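Local coordinates for protein glucokinase (Leishmania braziliensis MHOM/BR/75/M2904, PDB 6EDI) that probably catalyses the ATP-dependent phosphorylation of D-glucose to glucose 6-phosphate, working as a dimeric kinase of the actin-like ATPase superfamily, at residues E24-A27 / L28-G32; C45-G49 / T50-V54; L166-N170 / A171-S175; E192-A196 / G197-G201; L391-V394 / S395-I399. One frame throughout, in Å; residues are numbered along the deposited sequence.

How the contacts relate
Five local contacts show how a kinase chain starts, stops and turns its secondary structure. Contact 3, at a helix end, is the most buried; contacts 1 and 2, a helix start and a hairpin, are half buried; contact 4, a loop, and contact 5, a strand end with its loop, lie largely at the surface. Contact 1 touches none of the others, coming within about 6 Å of contact 2 by nearest atoms. Contacts 3 and 4 clasp through Ser169; contacts 3 and 5 meet through leucines and an isoleucine. Asn398 of contact 5 nears Arg53 of contact 2. Backbone bonds dominate contacts 1 to 3, contact 4 has a beta turn and an ST turn, and contact 5 one glutamine side chain.

Contact 1 of 5, residues E24-A27 / L28-G32; sequences EQLA and LTLTG
The first turn of helix 26-32 sets Gln25, Leu26 and Ala27 against Thr29, Leu30 and Thr31, each paired with the residue four positions on, and two threonine hydroxyls supplement the usual helical bonding. Gln25 O receives Thr29 N at 2.9 Å and also Thr29 OG1 at 2.9 Å. The two donors arrive from opposite faces of the carbonyl plane, the hydroxyl well above it. Thr29 OG1 gets there because it is turned beside its own backbone N (chi1 -71°). Ala27 O is gripped in a similar double fashion, by Thr31 N at 2.7 Å and by Thr31 OG1 at 3.0 Å. In Thr31 the hydroxyl sits between N and the carbonyl carbon (chi1 64°), and CG2, beside the backbone N, comes to 3.2 Å from Ala27 O. Between the two pairs, Leu30 N donates to Leu26 O at 2.8 Å in a nearly straight bond. The side chains of Leu26 and Leu30 run alongside each other, CD1 to CD1 at 4.1 Å, and both rest on Leu95 of helix 84-98, whose His94 bonds to Ala27 N. One step earlier, a water accepts from Leu28 N and donates to Glu24 O, spanning two groups too far apart to bond directly. Because both hydroxyls donate to carbonyls of the same turn, their protons are committed locally, and two carbonyl oxygens each hold a pair of donors.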
loop_
_atom_site.group_PDB
_atom_site.type_symbol
_atom_site.label_atom_id
_atom_site.label_comp_id
_atom_site.label_asym_id
_atom_site.label_seq_id
_atom_site.Cartn_x
_atom_site.Cartn_y
_atom_site.Cartn_z
ATOM N N GLU A 24 -4.213 -22.834 -34.125
ATOM C CA GLU A 24 -4.932 -23.031 -35.377
ATOM C C GLU A 24 -6.448 -23.053 -35.154
ATOM O O GLU A 24 -7.221 -22.744 -36.065
ATOM C CB GLU A 24 -4.455 -24.312 -36.075
ATOM C CG GLU A 24 -2.938 -24.382 -36.322
ATOM C CD GLU A 24 -2.115 -24.606 -35.043
ATOM O OE1 GLU A 24 -2.544 -25.399 -34.172
ATOM O OE2 GLU A 24 -1.046 -23.970 -34.903
ATOM N N GLN A 25 -6.870 -23.395 -33.938
ATOM C CA GLN A 25 -8.294 -23.514 -33.611
ATOM C C GLN A 25 -8.903 -22.215 -33.085
ATOM O O GLN A 25 -10.064 -22.213 -32.688
ATOM C CB GLN A 25 -8.531 -24.581 -32.537
ATOM C CG GLN A 25 -8.121 -26.007 -32.873
ATOM C CD GLN A 25 -8.189 -26.905 -31.640
ATOM O OE1 GLN A 25 -7.546 -26.630 -30.615
ATOM N NE2 GLN A 25 -8.985 -27.972 -31.724
ATOM N N LEU A 26 -8.132 -21.130 -33.061
ATOM C CA LEU A 26 -8.601 -19.874 -32.450
ATOM C C LEU A 26 -9.864 -19.298 -33.096
ATOM O O LEU A 26 -10.888 -19.144 -32.430
ATOM C CB LEU A 26 -7.487 -18.817 -32.371
ATOM C CG LEU A 26 -7.858 -17.445 -31.793
ATOM C CD1 LEU A 26 -8.395 -17.564 -30.380
ATOM C CD2 LEU A 26 -6.673 -16.491 -31.824
ATOM N N ALA A 27 -9.801 -18.973 -34.381
ATOM C CA ALA A 27 -10.951 -18.345 -35.033
ATOM C C ALA A 27 -12.155 -19.281 -34.987
ATOM O O ALA A 27 -13.282 -18.863 -34.756
ATOM C CB ALA A 27 -10.612 -17.991 -36.453
ATOM N N LEU A 28 -11.887 -20.558 -35.218
ATOM C CA LEU A 28 -12.877 -21.619 -35.100
ATOM C C LEU A 28 -13.618 -21.582 -33.759
ATOM O O LEU A 28 -14.836 -21.802 -33.687
ATOM C CB LEU A 28 -12.143 -22.947 -35.279
ATOM C CG LEU A 28 -12.692 -24.330 -34.955
ATOM C CD1 LEU A 28 -11.852 -25.366 -35.716
ATOM C CD2 LEU A 28 -12.668 -24.634 -33.461
ATOM N N THR A 29 -12.862 -21.323 -32.700
ATOM C CA THR A 29 -13.389 -21.266 -31.346
ATOM C C THR A 29 -14.161 -19.967 -31.147
ATOM O O THR A 29 -15.245 -19.962 -30.556
ATOM C CB THR A 29 -12.240 -21.385 -30.340
ATOM O OG1 THR A 29 -11.740 -22.727 -30.362
ATOM C CG2 THR A 29 -12.692 -21.041 -28.920
ATOM N N LEU A 30 -13.608 -18.871 -31.658
ATOM C CA LEU A 30 -14.279 -17.574 -31.579
ATOM C C LEU A 30 -15.595 -17.547 -32.360
ATOM O O LEU A 30 -16.599 -17.024 -31.875
ATOM C CB LEU A 30 -13.355 -16.461 -32.065
ATOM C CG LEU A 30 -12.177 -16.115 -31.168
ATOM C CD1 LEU A 30 -11.298 -15.095 -31.850
ATOM C CD2 LEU A 30 -12.683 -15.575 -29.838
ATOM N N THR A 31 -15.582 -18.103 -33.570
ATOM C CA THR A 31 -16.781 -18.150 -34.408
ATOM C C THR A 31 -17.767 -19.206 -33.925
ATOM O O THR A 31 -18.971 -19.099 -34.174
ATOM C CB THR A 31 -16.455 -18.411 -35.904
ATOM O OG1 THR A 31 -15.869 -19.712 -36.064
ATOM C CG2 THR A 31 -15.513 -17.353 -36.439
ATOM N N GLY A 32 -17.255 -20.215 -33.228
ATOM C CA GLY A 32 -18.072 -21.331 -32.782
ATOM C C GLY A 32 -19.020 -21.059 -31.624
ATOM O O GLY A 32 -20.002 -21.781 -31.449
HETATM O O HOH W 1 -9.547 -21.600 -36.629
#

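Contact 2 of 5, residues C45-G49 / T50-V54; sequences CDVGG and TSARV
Asp46 and Arg53 face each other across neighbouring strands, and the aspartate can be traced outward. Its CB leaves the strand on the face that also carries Arg53, and with CG anti to the backbone N (chi1 172°) the carboxylate runs alongside the arginine, pointing the same way. CG lies 4.2 Å from Arg53 NH2. OD1 comes closer to that nitrogen, 3.7 Å from Arg53 NH2, a long salt bridge with the two flat groups turned 65° apart. OD2 bonds instead to Ser116 OG and weakly to Asn400 ND2. Beneath the side chains the backbones form an antiparallel hairpin, Asp46 N donating to Arg53 O at 3.1 Å and Arg53 N to Asp46 O at 3.0 Å. A type II' turn from Gly48 to Ser51 closes it, its own bond from Ser51 N to Gly48 O weak at 3.3 Å; Gly48 N to Ser51 O, 3.0 Å, belongs to the strand pairing. In kinases of this superfamily such a glycine-rich hairpin lies near the nucleotide phosphates, and this one is consistent with that position. On the other face Cys45 SG lies 4.0 Å from Val54 CG2, while Val47 and Ala52 rest on Leu84 of helix 84-98.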
loop_
_atom_site.group_PDB
_atom_site.type_symbol
_atom_site.label_atom_id
_atom_site.label_comp_id
_atom_site.label_asym_id
_atom_site.label_seq_id
_atom_site.Cartn_x
_atom_site.Cartn_y
_atom_site.Cartn_z
ATOM N N CYS A 45 -2.940 -12.664 -20.811
ATOM C CA CYS A 45 -1.664 -13.313 -21.062
ATOM C C CYS A 45 -0.964 -13.496 -19.726
ATOM O O CYS A 45 -0.968 -12.600 -18.889
ATOM C CB CYS A 45 -0.803 -12.482 -22.018
ATOM S SG CYS A 45 0.887 -13.097 -22.292
ATOM N N ASP A 46 -0.391 -14.673 -19.521
ATOM C CA ASP A 46 0.387 -14.927 -18.320
ATOM C C ASP A 46 1.633 -15.698 -18.728
ATOM O O ASP A 46 1.579 -16.553 -19.620
ATOM C CB ASP A 46 -0.440 -15.697 -17.288
ATOM C CG ASP A 46 0.388 -16.167 -16.095
ATOM O OD1 ASP A 46 0.956 -17.276 -16.167
ATOM O OD2 ASP A 46 0.467 -15.432 -15.081
ATOM N N VAL A 47 2.761 -15.360 -18.109
ATOM C CA VAL A 47 4.016 -16.063 -18.351
ATOM C C VAL A 47 4.451 -16.821 -17.095
ATOM O O VAL A 47 4.390 -16.284 -15.994
ATOM C CB VAL A 47 5.115 -15.089 -18.765
ATOM C CG1 VAL A 47 6.395 -15.842 -19.060
ATOM C CG2 VAL A 47 4.689 -14.325 -19.996
ATOM N N GLY A 48 4.849 -18.079 -17.254
ATOM C CA GLY A 48 5.359 -18.872 -16.140
ATOM C C GLY A 48 6.012 -20.157 -16.624
ATOM O O GLY A 48 5.386 -20.946 -17.340
ATOM N N GLY A 49 7.268 -20.376 -16.246
ATOM C CA GLY A 49 8.014 -21.509 -16.768
ATOM C C GLY A 49 8.417 -21.286 -18.216
ATOM O O GLY A 49 9.017 -20.266 -18.550
ATOM N N THR A 50 8.088 -22.245 -19.075
ATOM C CA THR A 50 8.374 -22.136 -20.503
ATOM C C THR A 50 7.129 -21.786 -21.267
ATOM O O THR A 50 7.065 -21.983 -22.483
ATOM C CB THR A 50 8.839 -23.470 -21.095
ATOM O OG1 THR A 50 8.211 -24.560 -20.403
ATOM C CG2 THR A 50 10.312 -23.580 -20.989
ATOM N N SER A 51 6.133 -21.280 -20.551
ATOM C CA SER A 51 4.784 -21.266 -21.075
ATOM C C SER A 51 4.155 -19.890 -21.010
ATOM O O SER A 51 4.054 -19.287 -19.938
ATOM C CB SER A 51 3.934 -22.258 -20.295
ATOM O OG SER A 51 4.081 -22.027 -18.908
ATOM N N ALA A 52 3.734 -19.399 -22.168
ATOM C CA ALA A 52 3.067 -18.114 -22.254
ATOM C C ALA A 52 1.659 -18.345 -22.781
ATOM O O ALA A 52 1.471 -18.606 -23.968
ATOM C CB ALA A 52 3.844 -17.177 -23.174
ATOM N N ARG A 53 0.662 -18.270 -21.908
ATOM C CA ARG A 53 -0.702 -18.448 -22.374
ATOM C C ARG A 53 -1.209 -17.097 -22.837
ATOM O O ARG A 53 -1.082 -16.113 -22.123
ATOM C CB ARG A 53 -1.580 -19.042 -21.271
ATOM C CG ARG A 53 -1.075 -20.405 -20.806
ATOM C CD ARG A 53 -1.837 -20.953 -19.618
ATOM N NE ARG A 53 -1.665 -20.126 -18.428
ATOM C CZ ARG A 53 -2.112 -20.466 -17.225
ATOM N NH1 ARG A 53 -2.749 -21.621 -17.068
ATOM N NH2 ARG A 53 -1.914 -19.663 -16.185
ATOM N N VAL A 54 -1.745 -17.042 -24.053
ATOM C CA VAL A 54 -2.230 -15.781 -24.612
ATOM C C VAL A 54 -3.664 -15.999 -25.067
ATOM O O VAL A 54 -3.943 -16.951 -25.778
ATOM C CB VAL A 54 -1.393 -15.374 -25.836
ATOM C CG1 VAL A 54 -1.825 -14.016 -26.372
ATOM C CG2 VAL A 54 0.070 -15.362 -25.493
#

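Contact 3 of 5, residues L166-N170 / A171-S175; sequences LALSN and AGILS
Leu168 and Ile173 meet where helix 157-170 ends. Leu168 CD2 lies 3.5 Å from Ile173 CG2, and the two side chains meet at a slant. The same methyl, Ile173 CG2, is 3.6 Å from Leu168 O, so one branch packs on both the side chain and the carbonyl of its partner. In this position Ile173 has a nearly eclipsed chi1 of -129°. Behind the methyls, Ile173 N donates to Leu168 O at 3.0 Å, nearly in line with the carbonyl bond. Gly172 N turns back to Ser169 O at 2.9 Å, approaching from high above the carbonyl plane, and Ala171 N donates to Ala167 O at 3.0 Å. The 6→1 bond from Ile173 N, the 5→2 bond from Gly172 N and the positive phi of that glycine (84°) make a Schellman motif, completed by the apolar contact between Leu168 and Ile173 that commonly accompanies it. Further along, Leu174 folds under the helix end, its CB 4.1 Å from Ser169 CA. In the next shell, Leu168 is covered by Ile399 and Leu402 of helix 399-409, and Ser169 OG is bonded to Ile200 N and Thr199 OG1 of the loop 192-201, which joins that loop to the last turn of the helix. Ser65 binds the backbone of Ala171. The chemistry implies a closed end: carbonyls that an interrupted helix would leave without their usual donors are met by the reversed chain, and a methyl, Ile173 CG2, partly shields the bond at Leu168 O.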
loop_
_atom_site.group_PDB
_atom_site.type_symbol
_atom_site.label_atom_id
_atom_site.label_comp_id
_atom_site.label_asym_id
_atom_site.label_seq_id
_atom_site.Cartn_x
_atom_site.Cartn_y
_atom_site.Cartn_z
ATOM N N LEU A 166 -10.962 -9.856 -7.608
ATOM C CA LEU A 166 -11.945 -8.806 -7.852
ATOM C C LEU A 166 -12.894 -9.241 -8.963
ATOM O O LEU A 166 -14.105 -9.050 -8.868
ATOM C CB LEU A 166 -11.248 -7.515 -8.262
ATOM C CG LEU A 166 -12.209 -6.416 -8.708
ATOM C CD1 LEU A 166 -13.097 -6.007 -7.544
ATOM C CD2 LEU A 166 -11.431 -5.231 -9.232
ATOM N N ALA A 167 -12.335 -9.833 -10.013
ATOM C CA ALA A 167 -13.139 -10.286 -11.139
ATOM C C ALA A 167 -14.185 -11.287 -10.665
ATOM O O ALA A 167 -15.363 -11.180 -11.015
ATOM C CB ALA A 167 -12.267 -10.880 -12.209
ATOM N N LEU A 168 -13.750 -12.258 -9.870
ATOM C CA LEU A 168 -14.659 -13.265 -9.332
ATOM C C LEU A 168 -15.738 -12.626 -8.475
ATOM O O LEU A 168 -16.908 -13.030 -8.510
ATOM C CB LEU A 168 -13.894 -14.295 -8.506
ATOM C CG LEU A 168 -12.925 -15.221 -9.243
ATOM C CD1 LEU A 168 -12.014 -15.959 -8.268
ATOM C CD2 LEU A 168 -13.720 -16.199 -10.082
ATOM N N SER A 169 -15.333 -11.632 -7.692
ATOM C CA SER A 169 -16.241 -10.919 -6.812
ATOM C C SER A 169 -17.326 -10.183 -7.605
ATOM O O SER A 169 -18.517 -10.351 -7.336
ATOM C CB SER A 169 -15.462 -9.926 -5.951
ATOM O OG SER A 169 -16.312 -9.333 -4.996
ATOM N N ASN A 170 -16.910 -9.361 -8.571
ATOM C CA ASN A 170 -17.860 -8.601 -9.386
ATOM C C ASN A 170 -18.779 -9.523 -10.170
ATOM O O ASN A 170 -19.900 -9.159 -10.514
ATOM C CB ASN A 170 -17.121 -7.664 -10.343
ATOM C CG ASN A 170 -16.448 -6.521 -9.625
ATOM O OD1 ASN A 170 -16.812 -6.191 -8.493
ATOM N ND2 ASN A 170 -15.452 -5.911 -10.270
ATOM N N ALA A 171 -18.295 -10.731 -10.439
ATOM C CA ALA A 171 -19.086 -11.717 -11.144
ATOM C C ALA A 171 -20.155 -12.362 -10.262
ATOM O O ALA A 171 -21.041 -13.053 -10.772
ATOM C CB ALA A 171 -18.179 -12.787 -11.749
ATOM N N GLY A 172 -20.063 -12.165 -8.950
ATOM C CA GLY A 172 -21.033 -12.728 -8.021
ATOM C C GLY A 172 -20.692 -14.162 -7.662
ATOM O O GLY A 172 -21.507 -14.879 -7.091
ATOM N N ILE A 173 -19.464 -14.567 -7.977
ATOM C CA ILE A 173 -19.061 -15.965 -7.918
ATOM C C ILE A 173 -17.958 -16.225 -6.880
ATOM O O ILE A 173 -17.366 -17.310 -6.824
ATOM C CB ILE A 173 -18.698 -16.437 -9.349
ATOM C CG1 ILE A 173 -19.441 -17.717 -9.667
ATOM C CG2 ILE A 173 -17.207 -16.458 -9.622
ATOM C CD1 ILE A 173 -20.910 -17.486 -9.499
ATOM N N LEU A 174 -17.699 -15.231 -6.036
ATOM C CA LEU A 174 -16.621 -15.357 -5.042
ATOM C C LEU A 174 -16.775 -16.590 -4.147
ATOM O O LEU A 174 -15.808 -17.309 -3.918
ATOM C CB LEU A 174 -16.504 -14.084 -4.185
ATOM C CG LEU A 174 -15.292 -14.037 -3.254
ATOM C CD1 LEU A 174 -14.014 -14.016 -4.067
ATOM C CD2 LEU A 174 -15.327 -12.815 -2.326
ATOM N N SER A 175 -17.992 -16.858 -3.675
ATOM C CA SER A 175 -18.202 -17.948 -2.726
ATOM C C SER A 175 -17.913 -19.349 -3.316
ATOM O O SER A 175 -17.674 -20.306 -2.578
ATOM C CB SER A 175 -19.617 -17.895 -2.143
ATOM O OG SER A 175 -20.588 -18.075 -3.147
#

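Contact 4 of 5, residues E192-A196 / G197-G201; sequences EGKPA and GSTIG
Hydrogen bonding between Pro195 and Ser198 comes first. Ser198 N donates to Pro195 O at 3.1 Å, arriving from above the carbonyl plane rather than within it. Ser198 OG makes a second, weak bond to Pro195 O, also at 3.1 Å. Just downstream, Thr199 OG1 accepts from Gly201 N at 2.9 Å in an ST turn. With its hydroxyl turned beside its own backbone N (chi1 -59°), Ser198 also brings OG over one face of the proline ring, 3.2 Å from Pro195 CB and 3.4 Å from Pro195 CG. The backbone bond between these two residues closes a type II beta turn from Pro195 to Ser198, with Ala196 and Gly197 at its corners. Gly197 has a phi of 89°, a conformation that suits glycine because a side chain there would press on the preceding carbonyl. The turn forms part of the loop between helix 187-190 and strand 205-210; Trp187 of that helix bonds through NE1 to Lys194 O and touches Ala196 and Thr199. Apolar contact is sparse by comparison: the aliphatic part of Lys194 crosses Thr199 at about a right angle, Lys194 CD lying 4.0 Å from Thr199 CG2, the methyl on the other branch from OG1.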
loop_
_atom_site.group_PDB
_atom_site.type_symbol
_atom_site.label_atom_id
_atom_site.label_comp_id
_atom_site.label_asym_id
_atom_site.label_seq_id
_atom_site.Cartn_x
_atom_site.Cartn_y
_atom_site.Cartn_z
ATOM N N GLU A 192 -23.195 -3.501 2.770
ATOM C CA GLU A 192 -24.395 -3.134 2.011
ATOM C C GLU A 192 -25.424 -4.269 2.001
ATOM O O GLU A 192 -26.132 -4.484 1.011
ATOM C CB GLU A 192 -24.029 -2.697 0.588
ATOM C CG GLU A 192 -22.942 -1.618 0.544
ATOM C CD GLU A 192 -22.597 -1.181 -0.866
ATOM O OE1 GLU A 192 -23.344 -0.353 -1.439
ATOM O OE2 GLU A 192 -21.577 -1.666 -1.403
ATOM N N GLY A 193 -25.490 -5.000 3.111
ATOM C CA GLY A 193 -26.475 -6.055 3.278
ATOM C C GLY A 193 -26.055 -7.396 2.702
ATOM O O GLY A 193 -26.799 -8.375 2.796
ATOM N N LYS A 194 -24.871 -7.447 2.096
ATOM C CA LYS A 194 -24.376 -8.694 1.506
ATOM C C LYS A 194 -23.634 -9.569 2.522
ATOM O O LYS A 194 -22.954 -9.055 3.408
ATOM C CB LYS A 194 -23.478 -8.402 0.300
ATOM C CG LYS A 194 -24.174 -7.644 -0.798
ATOM C CD LYS A 194 -23.345 -7.584 -2.062
ATOM C CE LYS A 194 -24.074 -6.761 -3.107
ATOM N NZ LYS A 194 -24.655 -5.556 -2.448
ATOM N N PRO A 195 -23.760 -10.903 2.386
ATOM C CA PRO A 195 -23.149 -11.860 3.318
ATOM C C PRO A 195 -21.629 -11.909 3.186
ATOM O O PRO A 195 -21.109 -11.726 2.084
ATOM C CB PRO A 195 -23.736 -13.211 2.872
ATOM C CG PRO A 195 -24.898 -12.878 1.982
ATOM C CD PRO A 195 -24.546 -11.582 1.340
ATOM N N ALA A 196 -20.925 -12.156 4.290
ATOM C CA ALA A 196 -19.473 -12.334 4.245
ATOM C C ALA A 196 -19.120 -13.443 3.260
ATOM O O ALA A 196 -19.766 -14.473 3.255
ATOM C CB ALA A 196 -18.932 -12.668 5.630
ATOM N N GLY A 197 -18.122 -13.218 2.409
ATOM C CA GLY A 197 -17.661 -14.250 1.490
ATOM C C GLY A 197 -18.410 -14.225 0.173
ATOM O O GLY A 197 -18.050 -14.929 -0.752
ATOM N N SER A 198 -19.455 -13.402 0.089
ATOM C CA SER A 198 -20.251 -13.309 -1.137
ATOM C C SER A 198 -19.607 -12.343 -2.106
ATOM O O SER A 198 -19.884 -12.366 -3.298
ATOM C CB SER A 198 -21.663 -12.849 -0.809
ATOM O OG SER A 198 -22.264 -13.765 0.084
ATOM N N THR A 199 -18.743 -11.489 -1.568
ATOM C CA THR A 199 -18.122 -10.413 -2.329
ATOM C C THR A 199 -16.939 -9.968 -1.493
ATOM O O THR A 199 -16.902 -10.265 -0.292
ATOM C CB THR A 199 -19.107 -9.239 -2.497
ATOM O OG1 THR A 199 -18.441 -8.122 -3.102
ATOM C CG2 THR A 199 -19.672 -8.833 -1.146
ATOM N N ILE A 200 -15.951 -9.302 -2.092
ATOM C CA ILE A 200 -14.928 -8.652 -1.262
ATOM C C ILE A 200 -15.527 -7.376 -0.694
ATOM O O ILE A 200 -15.104 -6.881 0.349
ATOM C CB ILE A 200 -13.634 -8.303 -2.026
ATOM C CG1 ILE A 200 -13.929 -7.437 -3.254
ATOM C CG2 ILE A 200 -12.882 -9.573 -2.429
ATOM C CD1 ILE A 200 -12.676 -6.749 -3.808
ATOM N N GLY A 201 -16.532 -6.849 -1.385
ATOM C CA GLY A 201 -17.216 -5.652 -0.918
ATOM C C GLY A 201 -16.480 -4.367 -1.243
ATOM O O GLY A 201 -15.426 -4.391 -1.878
#

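Contact 5 of 5, residues L391-V394 / S395-I399; sequences LRQV and SSVNI
Gln393 reaches forward along the chain to Ser395, and this is the tight half of the contact, where strand 389-393 gives way to the loop before helix 399-409. Gln393 CG is anti to the backbone N (chi1 -166°) and the chain is extended beyond, which carries the amide to the carbonyl two residues on. NE2 donates to Ser395 O at 2.9 Å in a nearly straight bond of 168°. The oxygen lies in the plane of the glutamine amide, although the nitrogen stands 37° out of the plane of the serine carbonyl. Gln393 CG is also near, 3.7 Å from Ser395 O. Beside it, Val394 CG2 touches Ser395 OG at 3.7 Å, and that hydroxyl is bonded to Asp176 O. The other half is looser. Val397 CG1 stays 4.1 Å from Gln393 NE2, and Ser396, exposed on this side, approaches through CA at 4.0 Å from Gln393 NE2. Beyond them Asn398 is the centre of an inverse gamma turn and occupies the N-cap position of the helix without a side-chain cap, its OD1 weakly bonded to Arg53 NH1 of the hairpin 45-54. The buried amide of Gln393 is satisfied at both ends: OE1 accepts from Gly350 N while NE2 donates to Ser395 O, so its orientation is fixed by what each end must bind.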
loop_
_atom_site.group_PDB
_atom_site.type_symbol
_atom_site.label_atom_id
_atom_site.label_comp_id
_atom_site.label_asym_id
_atom_site.label_seq_id
_atom_site.Cartn_x
_atom_site.Cartn_y
_atom_site.Cartn_z
ATOM N N LEU A 391 -10.652 -14.632 4.309
ATOM C CA LEU A 391 -11.131 -15.619 3.342
ATOM C C LEU A 391 -9.976 -16.511 2.894
ATOM O O LEU A 391 -8.817 -16.105 2.948
ATOM C CB LEU A 391 -11.749 -14.929 2.116
ATOM C CG LEU A 391 -12.856 -13.892 2.297
ATOM C CD1 LEU A 391 -13.295 -13.401 0.926
ATOM C CD2 LEU A 391 -14.043 -14.463 3.062
ATOM N N ARG A 392 -10.320 -17.704 2.410
ATOM C CA ARG A 392 -9.387 -18.740 1.990
ATOM C C ARG A 392 -9.800 -19.272 0.635
ATOM O O ARG A 392 -10.956 -19.646 0.468
ATOM C CB ARG A 392 -9.574 -19.920 2.916
ATOM C CG ARG A 392 -8.461 -20.257 3.792
ATOM C CD ARG A 392 -8.990 -21.339 4.683
ATOM N NE ARG A 392 -9.396 -22.469 3.870
ATOM C CZ ARG A 392 -10.427 -23.253 4.144
ATOM N NH1 ARG A 392 -11.148 -23.028 5.225
ATOM N NH2 ARG A 392 -10.716 -24.262 3.339
ATOM N N GLN A 393 -8.870 -19.377 -0.308
ATOM C CA GLN A 393 -9.181 -20.030 -1.578
ATOM C C GLN A 393 -9.408 -21.531 -1.381
ATOM O O GLN A 393 -8.628 -22.190 -0.698
ATOM C CB GLN A 393 -8.057 -19.815 -2.595
ATOM C CG GLN A 393 -8.499 -20.169 -4.006
ATOM C CD GLN A 393 -7.436 -19.946 -5.051
ATOM O OE1 GLN A 393 -6.398 -19.335 -4.784
ATOM N NE2 GLN A 393 -7.679 -20.469 -6.262
ATOM N N VAL A 394 -10.466 -22.070 -1.995
ATOM C CA VAL A 394 -10.752 -23.505 -1.912
ATOM C C VAL A 394 -10.811 -24.199 -3.269
ATOM O O VAL A 394 -10.661 -25.422 -3.343
ATOM C CB VAL A 394 -12.052 -23.789 -1.138
ATOM C CG1 VAL A 394 -11.930 -23.311 0.300
ATOM C CG2 VAL A 394 -13.254 -23.130 -1.825
ATOM N N SER A 395 -11.057 -23.441 -4.337
ATOM C CA SER A 395 -11.173 -24.034 -5.674
ATOM C C SER A 395 -10.106 -23.455 -6.584
ATOM O O SER A 395 -9.952 -22.228 -6.669
ATOM C CB SER A 395 -12.551 -23.754 -6.294
ATOM O OG SER A 395 -13.616 -23.945 -5.376
ATOM N N SER A 396 -9.374 -24.324 -7.271
ATOM C CA SER A 396 -8.343 -23.874 -8.197
ATOM C C SER A 396 -8.972 -23.166 -9.389
ATOM O O SER A 396 -10.114 -23.446 -9.758
ATOM C CB SER A 396 -7.494 -25.053 -8.670
ATOM O OG SER A 396 -6.731 -25.562 -7.595
ATOM N N VAL A 397 -8.230 -22.240 -9.983
ATOM C CA VAL A 397 -8.747 -21.443 -11.090
ATOM C C VAL A 397 -7.596 -20.673 -11.692
ATOM O O VAL A 397 -6.586 -20.461 -11.029
ATOM C CB VAL A 397 -9.878 -20.487 -10.630
ATOM C CG1 VAL A 397 -9.327 -19.330 -9.802
ATOM C CG2 VAL A 397 -10.659 -19.967 -11.831
ATOM N N ASN A 398 -7.717 -20.283 -12.958
ATOM C CA ASN A 398 -6.656 -19.525 -13.585
ATOM C C ASN A 398 -6.795 -18.066 -13.188
ATOM O O ASN A 398 -7.231 -17.230 -13.987
ATOM C CB ASN A 398 -6.698 -19.715 -15.099
ATOM C CG ASN A 398 -6.417 -21.149 -15.501
ATOM O OD1 ASN A 398 -5.268 -21.577 -15.514
ATOM N ND2 ASN A 398 -7.468 -21.906 -15.807
ATOM N N ILE A 399 -6.452 -17.794 -11.929
ATOM C CA ILE A 399 -6.704 -16.506 -11.294
ATOM C C ILE A 399 -5.949 -15.389 -12.003
ATOM O O ILE A 399 -6.461 -14.282 -12.138
ATOM C CB ILE A 399 -6.368 -16.525 -9.771
ATOM C CG1 ILE A 399 -7.085 -15.379 -9.060
ATOM C CG2 ILE A 399 -4.886 -16.436 -9.515
ATOM C CD1 ILE A 399 -8.550 -15.581 -9.035
#